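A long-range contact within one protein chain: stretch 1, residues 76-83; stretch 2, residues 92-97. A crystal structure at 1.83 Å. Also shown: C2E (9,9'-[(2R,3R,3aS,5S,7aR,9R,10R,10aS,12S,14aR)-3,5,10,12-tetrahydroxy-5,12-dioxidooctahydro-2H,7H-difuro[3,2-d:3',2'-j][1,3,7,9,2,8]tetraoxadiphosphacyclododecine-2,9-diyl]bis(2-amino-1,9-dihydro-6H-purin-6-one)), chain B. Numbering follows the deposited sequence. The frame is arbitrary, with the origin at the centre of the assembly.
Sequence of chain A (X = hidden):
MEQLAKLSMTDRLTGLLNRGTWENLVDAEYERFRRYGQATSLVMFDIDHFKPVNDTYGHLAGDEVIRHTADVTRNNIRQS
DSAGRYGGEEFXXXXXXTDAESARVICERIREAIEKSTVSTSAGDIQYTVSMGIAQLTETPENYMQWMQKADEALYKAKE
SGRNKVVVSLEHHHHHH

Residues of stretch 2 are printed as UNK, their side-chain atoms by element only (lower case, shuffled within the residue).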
# COMPACT_ATOMS: atom_id res chain seq x y z
N ASN A 76 -4.73 -8.73 -6.56
CA ASN A 76 -5.44 -9.08 -5.34
C ASN A 76 -6.50 -8.07 -4.88
O ASN A 76 -7.19 -8.31 -3.90
CB ASN A 76 -4.44 -9.30 -4.20
CG ASN A 76 -4.01 -10.75 -4.08
OD1 ASN A 76 -4.69 -11.56 -3.46
ND2 ASN A 76 -2.87 -11.08 -4.68
N ILE A 77 -6.62 -6.95 -5.58
CA ILE A 77 -7.60 -5.95 -5.19
C ILE A 77 -8.69 -5.77 -6.25
O ILE A 77 -8.52 -6.15 -7.40
CB ILE A 77 -6.94 -4.57 -4.94
CG1 ILE A 77 -6.41 -3.99 -6.26
CG2 ILE A 77 -5.81 -4.71 -3.93
CD1 ILE A 77 -5.79 -2.61 -6.12
N ARG A 78 -9.81 -5.19 -5.83
CA ARG A 78 -10.94 -4.96 -6.73
C ARG A 78 -10.63 -3.82 -7.68
O ARG A 78 -9.85 -2.93 -7.36
CB ARG A 78 -12.19 -4.62 -5.91
CG ARG A 78 -12.57 -5.71 -4.93
CD ARG A 78 -13.70 -5.31 -3.99
NE ARG A 78 -14.12 -6.49 -3.22
CZ ARG A 78 -15.10 -6.50 -2.33
NH1 ARG A 78 -15.79 -5.39 -2.07
NH2 ARG A 78 -15.40 -7.62 -1.69
N GLN A 79 -11.24 -3.84 -8.86
CA GLN A 79 -11.01 -2.78 -9.82
C GLN A 79 -11.52 -1.46 -9.25
O GLN A 79 -11.08 -0.39 -9.65
CB GLN A 79 -11.69 -3.11 -11.15
CG GLN A 79 -13.17 -3.42 -11.06
CD GLN A 79 -13.72 -3.92 -12.38
OE1 GLN A 79 -13.42 -3.36 -13.44
NE2 GLN A 79 -14.53 -4.97 -12.32
N SER A 80 -12.43 -1.55 -8.29
CA SER A 80 -12.97 -0.35 -7.66
C SER A 80 -12.04 0.20 -6.56
O SER A 80 -12.25 1.31 -6.08
CB SER A 80 -14.37 -0.64 -7.10
OG SER A 80 -14.42 -1.92 -6.49
N ASP A 81 -11.04 -0.59 -6.17
CA ASP A 81 -10.05 -0.14 -5.18
C ASP A 81 -8.99 0.57 -6.02
O ASP A 81 -8.85 0.26 -7.20
CB ASP A 81 -9.39 -1.34 -4.47
CG ASP A 81 -10.35 -2.11 -3.58
OD1 ASP A 81 -11.24 -1.50 -2.96
OD2 ASP A 81 -10.18 -3.35 -3.47
N SER A 82 -8.24 1.49 -5.43
CA SER A 82 -7.22 2.21 -6.19
C SER A 82 -5.85 2.13 -5.54
O SER A 82 -5.64 2.67 -4.46
CB SER A 82 -7.64 3.68 -6.36
OG SER A 82 -8.86 3.77 -7.08
N ALA A 83 -4.93 1.45 -6.22
CA ALA A 83 -3.57 1.31 -5.69
C ALA A 83 -2.59 2.27 -6.35
O ALA A 83 -2.72 2.60 -7.53
CB ALA A 83 -3.09 -0.12 -5.90
N UNK A 92 0.17 2.57 -1.59
CA UNK A 92 -1.05 2.98 -0.92
C UNK A 92 -2.23 2.40 -1.68
O UNK A 92 -2.14 2.14 -2.87
N UNK A 93 -3.33 2.16 -0.98
CA UNK A 93 -4.54 1.65 -1.63
C UNK A 93 -5.75 2.36 -1.04
O UNK A 93 -5.83 2.53 0.18
c UNK A 93 -3.61 -2.10 -1.08
c UNK A 93 -5.74 -0.40 -2.42
c UNK A 93 -3.46 -0.65 -1.50
c UNK A 93 -4.76 0.14 -1.39
N UNK A 94 -6.67 2.78 -1.90
CA UNK A 94 -7.90 3.42 -1.44
C UNK A 94 -8.91 2.30 -1.51
O UNK A 94 -9.03 1.62 -2.52
c UNK A 94 -7.30 5.65 -2.44
c UNK A 94 -7.57 6.73 -3.49
c UNK A 94 -9.69 5.14 -1.89
c UNK A 94 -8.36 4.55 -2.39
N UNK A 95 -9.63 2.09 -0.42
CA UNK A 95 -10.63 1.04 -0.38
C UNK A 95 -12.01 1.65 -0.11
O UNK A 95 -12.41 1.82 1.04
c UNK A 95 -8.70 -1.47 1.93
c UNK A 95 -10.29 0.02 0.71
c UNK A 95 -8.69 -1.42 -0.58
c UNK A 95 -8.88 -0.59 0.69
N UNK A 96 -12.74 2.00 -1.17
CA UNK A 96 -14.07 2.60 -0.98
C UNK A 96 -15.09 1.58 -0.49
O UNK A 96 -14.96 0.38 -0.74
c UNK A 96 -14.40 3.14 -2.37
c UNK A 96 -13.77 2.13 -3.27
c UNK A 96 -12.42 1.89 -2.61
N UNK A 97 -16.11 2.07 0.22
CA UNK A 97 -17.19 1.24 0.74
C UNK A 97 -16.66 0.09 1.57
O UNK A 97 -17.27 -0.98 1.62
o UNK A 97 -20.47 1.70 0.43
o UNK A 97 -20.11 3.59 -0.63
c UNK A 97 -18.76 1.73 -1.22
c UNK A 97 -18.01 0.69 -0.42
c UNK A 97 -19.86 2.39 -0.41
P1 C2E B . -14.06 -12.82 2.36
O2P C2E B . -12.83 -12.64 1.34
O1P C2E B . -13.58 -13.53 3.58
O5' C2E B . -14.67 -11.42 2.79
C5' C2E B . -13.89 -10.30 2.92
C4' C2E B . -14.70 -9.05 3.28
O4' C2E B . -13.70 -8.02 3.36
C3' C2E B . -15.70 -8.67 2.16
O3' C2E B . -17.10 -8.61 2.49
C2' C2E B . -15.16 -7.38 1.58
O2' C2E B . -16.15 -6.35 1.63
C1' C2E B . -13.87 -7.05 2.30
N9 C2E B . -12.87 -7.25 1.22
C8 C2E B . -12.19 -8.41 0.92
N7 C2E B . -11.43 -8.26 -0.09
C5 C2E B . -11.54 -6.99 -0.53
C6 C2E B . -10.96 -6.26 -1.59
O6 C2E B . -10.16 -6.79 -2.35
N1 C2E B . -11.32 -4.95 -1.75
C2 C2E B . -12.23 -4.35 -0.90
N2 C2E B . -12.56 -3.04 -1.08
N3 C2E B . -12.78 -5.03 0.10
C4 C2E B . -12.47 -6.33 0.31
P11 C2E B . -17.96 -9.19 1.25
O21 C2E B . -17.69 -8.37 -0.11
O11 C2E B . -19.40 -9.13 1.57
O5A C2E B . -17.47 -10.70 1.12
C5A C2E B . -17.84 -11.53 0.09
C4A C2E B . -17.25 -12.93 0.25
O4A C2E B . -17.56 -13.61 -0.97
C3A C2E B . -15.72 -12.95 0.45
O3A C2E B . -15.26 -13.58 1.62
C2A C2E B . -15.15 -13.57 -0.79
O2A C2E B . -14.33 -14.71 -0.51
C1A C2E B . -16.32 -13.89 -1.71
N91 C2E B . -16.04 -12.91 -2.79
C81 C2E B . -16.61 -11.66 -2.96
N71 C2E B . -16.11 -11.07 -3.99
C51 C2E B . -15.19 -11.88 -4.56
C61 C2E B . -14.33 -11.76 -5.69
O61 C2E B . -14.34 -10.75 -6.38
N11 C2E B . -13.50 -12.80 -5.99
C21 C2E B . -13.48 -13.94 -5.22
N21 C2E B . -12.63 -14.97 -5.54
N31 C2E B . -14.28 -14.06 -4.16
C41 C2E B . -15.13 -13.07 -3.80

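Position 92 has no side-chain atom at all, so it is glycine, Gly92. Its backbone begins the pairing: Gly92 O lies 3.3 Å from Ala83 CA in a CA-H...O contact, the kind of approach common between antiparallel strands.

Position 93 carries four carbons, forked at the first, with one arm two carbons long. The short arm ends 4.3 Å from Ile77 CD1. A fork at CB with unequal arms identifies isoleucine, Ile93, with chi1 m and chi2 t. Its CG2 also lies 4.4 Å from Ala83 CB, on the same face of the sheet. Branching next to the backbone suits an extended strand, and a purely hydrocarbon side chain suits a buried place beside Ile77 and Ala83.

Position 94 again has four carbons, forked at the first with one two-carbon arm, but its side chain leaves by the other face of the sheet, the one that Ser82 also uses. The two CB atoms, of position 94 and of Ser82, are 4.1 Å apart. This is again isoleucine, Ile94, buried and well fitted to the strand.

Position 95 also has four carbons, now forked at the second, and one branch tip comes within 3.5 Å of Asp81 OD1. The later fork makes it leucine, Leu95. Its CA-to-CB bond points away overall, yet the side chain reaches back so that CD2 makes that approach, an apolar group packing beside a carboxylate whose polar needs are met by other partners.

Position 96 shows three carbons closing a ring onto the backbone N. One ring carbon sits 3.3 Å from Ser80 O. The residue is proline, Pro96, and the touching atom is CG; the ring leaves its nitrogen no hydrogen to donate, which suits a position where no cross-stretch backbone hydrogen bond is made.

Position 97 has three carbons, the third bearing two oxygens: glutamate, Glu97. It is exposed and makes no contact with stretch 1, as befits a charged side chain whose end leads away.

The contact is a short antiparallel pairing centered on Ser82 and Ile94, joined by two hydrogen bonds, Ser82 N to Ile94 O at 3.0 Å and Ile94 N to Ser82 O at 2.8 Å. Just before this strand, a type I turn runs from Arg78 to Asp81. Arg78 N donates to Asp81 OD2 at 3.0 Å, and the same carboxylate accepts from the ligand, C2E N2 to Asp81 OD1 at 2.8 Å and C2E N1 to Asp81 OD2 at 2.6 Å.

Stretch 2 (92-97) GIILPE
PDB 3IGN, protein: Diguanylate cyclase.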